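Local coordinates for mucin-like protocadherin (Homo sapiens, PDB 6OAE), which probably links adjacent microvilli of epithelial cells by calcium-dependent binding of its extracellular domain, whose first two cadherin repeats form this chain, to CDHR2, at residues L125-R130 with L136-Q141. Numbering follows the deposited sequence.
Sequences LQAEDR and LFYTLQ. With CA (calcium ion), chain E.
Tyr138 OH accepts a hydrogen bond from Ala127 N at 2.9 Å, and an N-H...O angle of 156° makes it reasonably straight. The donor sits at the edge of the phenol ring and in its plane, so the amide meets the hydroxyl without stacking on the ring. Tyr138 reaches across because its CG lies anti to the carbonyl carbon (chi1 -63°), which carries the ring from the strand to the loop. Gln126 CA packs against the same hydroxyl at 3.5 Å, whereas the Gln126 amide is led away from the strand. A phenylalanine here would probably leave Ala127 N without its acceptor and the 125-130 backbone less firmly tied to the strand. Both segments belong to the second cadherin repeat, a Greek-key beta sandwich: 137-142 is an outer strand of one sheet, while 125-130 runs toward the calcium-binding linker between the repeats. Leu136 spreads its two methyls along the loop: CD1 lies 4.1 Å from Ala127 CB, and CD2 lies against the Asp129 side chain, equally near CB and the metal-bound OD2 (both 3.9 Å). Val181 of strand 174-182 touches Ala127, Leu136 and Tyr138 alike, which places all three against a common apolar neighbour. Asp129, with CG anti to its own N (chi1 -172°), turns its carboxylate to the calcium ion and binds it through both oxygens, OD2 at 2.5 Å and OD1 at 2.8 Å. Asn94, Asn96, Asp131, Asp134 and Asp183 complete this site.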
# COMPACT_ATOMS: atom_id res chain seq x y z
N LEU A 125 14.69 6.02 -10.31
CA LEU A 125 13.48 6.90 -10.43
C LEU A 125 12.30 6.39 -9.62
O LEU A 125 11.47 7.21 -9.32
CB LEU A 125 13.07 7.04 -11.90
CG LEU A 125 14.07 7.76 -12.81
CD1 LEU A 125 13.43 8.12 -14.15
CD2 LEU A 125 14.58 9.01 -12.14
N GLN A 126 12.22 5.10 -9.32
CA GLN A 126 10.98 4.49 -8.77
C GLN A 126 10.63 5.11 -7.41
O GLN A 126 11.54 5.47 -6.62
CB GLN A 126 11.05 2.97 -8.72
CG GLN A 126 12.11 2.42 -7.77
CD GLN A 126 12.34 0.95 -8.03
OE1 GLN A 126 11.67 0.33 -8.85
NE2 GLN A 126 13.31 0.38 -7.32
N ALA A 127 9.34 5.26 -7.18
CA ALA A 127 8.76 5.63 -5.88
C ALA A 127 8.42 4.34 -5.12
O ALA A 127 8.51 3.25 -5.70
CB ALA A 127 7.54 6.50 -6.09
N GLU A 128 8.04 4.49 -3.86
CA GLU A 128 7.57 3.38 -3.00
C GLU A 128 6.26 3.81 -2.33
O GLU A 128 6.17 4.99 -1.92
CB GLU A 128 8.59 2.98 -1.94
CG GLU A 128 8.31 1.62 -1.34
CD GLU A 128 9.48 1.07 -0.55
OE1 GLU A 128 10.56 1.73 -0.56
OE2 GLU A 128 9.33 0.01 0.07
N ASP A 129 5.32 2.87 -2.27
CA ASP A 129 3.97 3.06 -1.69
C ASP A 129 3.76 1.93 -0.69
O ASP A 129 3.87 0.75 -1.10
CB ASP A 129 2.96 3.09 -2.84
CG ASP A 129 1.57 3.46 -2.43
OD1 ASP A 129 1.14 3.02 -1.33
OD2 ASP A 129 0.92 4.16 -3.21
N ARG A 130 3.48 2.27 0.58
CA ARG A 130 3.29 1.27 1.67
C ARG A 130 2.03 0.42 1.43
O ARG A 130 1.89 -0.59 2.12
CB ARG A 130 3.32 1.95 3.04
CG ARG A 130 4.68 2.53 3.41
CD ARG A 130 4.72 3.14 4.81
NE ARG A 130 6.05 3.64 5.16
CZ ARG A 130 7.09 2.87 5.46
NH1 ARG A 130 8.26 3.42 5.74
NH2 ARG A 130 6.97 1.55 5.48
N LEU A 136 2.20 1.46 -9.51
CA LEU A 136 2.48 2.91 -9.62
C LEU A 136 2.60 3.29 -11.11
O LEU A 136 3.16 2.52 -11.88
CB LEU A 136 3.74 3.24 -8.82
CG LEU A 136 3.65 2.91 -7.33
CD1 LEU A 136 4.84 3.46 -6.58
CD2 LEU A 136 2.35 3.42 -6.72
N PHE A 137 2.06 4.45 -11.44
CA PHE A 137 1.90 5.01 -12.80
C PHE A 137 2.71 6.30 -12.84
O PHE A 137 2.42 7.22 -12.06
CB PHE A 137 0.43 5.25 -13.10
CG PHE A 137 -0.34 3.98 -13.30
CD1 PHE A 137 -0.73 3.20 -12.21
CD2 PHE A 137 -0.65 3.54 -14.58
CE1 PHE A 137 -1.41 2.01 -12.41
CE2 PHE A 137 -1.35 2.35 -14.78
CZ PHE A 137 -1.73 1.60 -13.69
N TYR A 138 3.70 6.34 -13.74
CA TYR A 138 4.69 7.43 -13.85
C TYR A 138 4.47 8.21 -15.13
O TYR A 138 4.25 7.60 -16.21
CB TYR A 138 6.09 6.85 -13.84
CG TYR A 138 6.46 6.12 -12.58
CD1 TYR A 138 6.17 4.77 -12.42
CD2 TYR A 138 7.11 6.79 -11.55
CE1 TYR A 138 6.52 4.11 -11.26
CE2 TYR A 138 7.47 6.12 -10.39
CZ TYR A 138 7.18 4.78 -10.24
OH TYR A 138 7.52 4.12 -9.09
N THR A 139 4.57 9.52 -15.00
CA THR A 139 4.41 10.49 -16.10
C THR A 139 5.60 11.43 -16.10
O THR A 139 5.98 11.87 -15.01
CB THR A 139 3.10 11.28 -15.94
OG1 THR A 139 2.08 10.29 -15.88
CG2 THR A 139 2.87 12.22 -17.10
N LEU A 140 6.14 11.73 -17.28
CA LEU A 140 7.24 12.70 -17.46
C LEU A 140 6.67 13.92 -18.18
O LEU A 140 6.05 13.74 -19.28
CB LEU A 140 8.35 12.03 -18.27
CG LEU A 140 9.68 12.77 -18.25
CD1 LEU A 140 10.38 12.61 -16.91
CD2 LEU A 140 10.57 12.28 -19.39
N GLN A 141 6.82 15.11 -17.59
CA GLN A 141 6.32 16.39 -18.17
C GLN A 141 7.51 17.34 -18.34
O GLN A 141 8.17 17.62 -17.35
CB GLN A 141 5.25 16.97 -17.26
CG GLN A 141 4.65 18.27 -17.79
CD GLN A 141 3.58 18.84 -16.89
OE1 GLN A 141 3.31 20.04 -16.92
NE2 GLN A 141 2.95 17.98 -16.09
CA CA E . -1.31 3.97 -2.19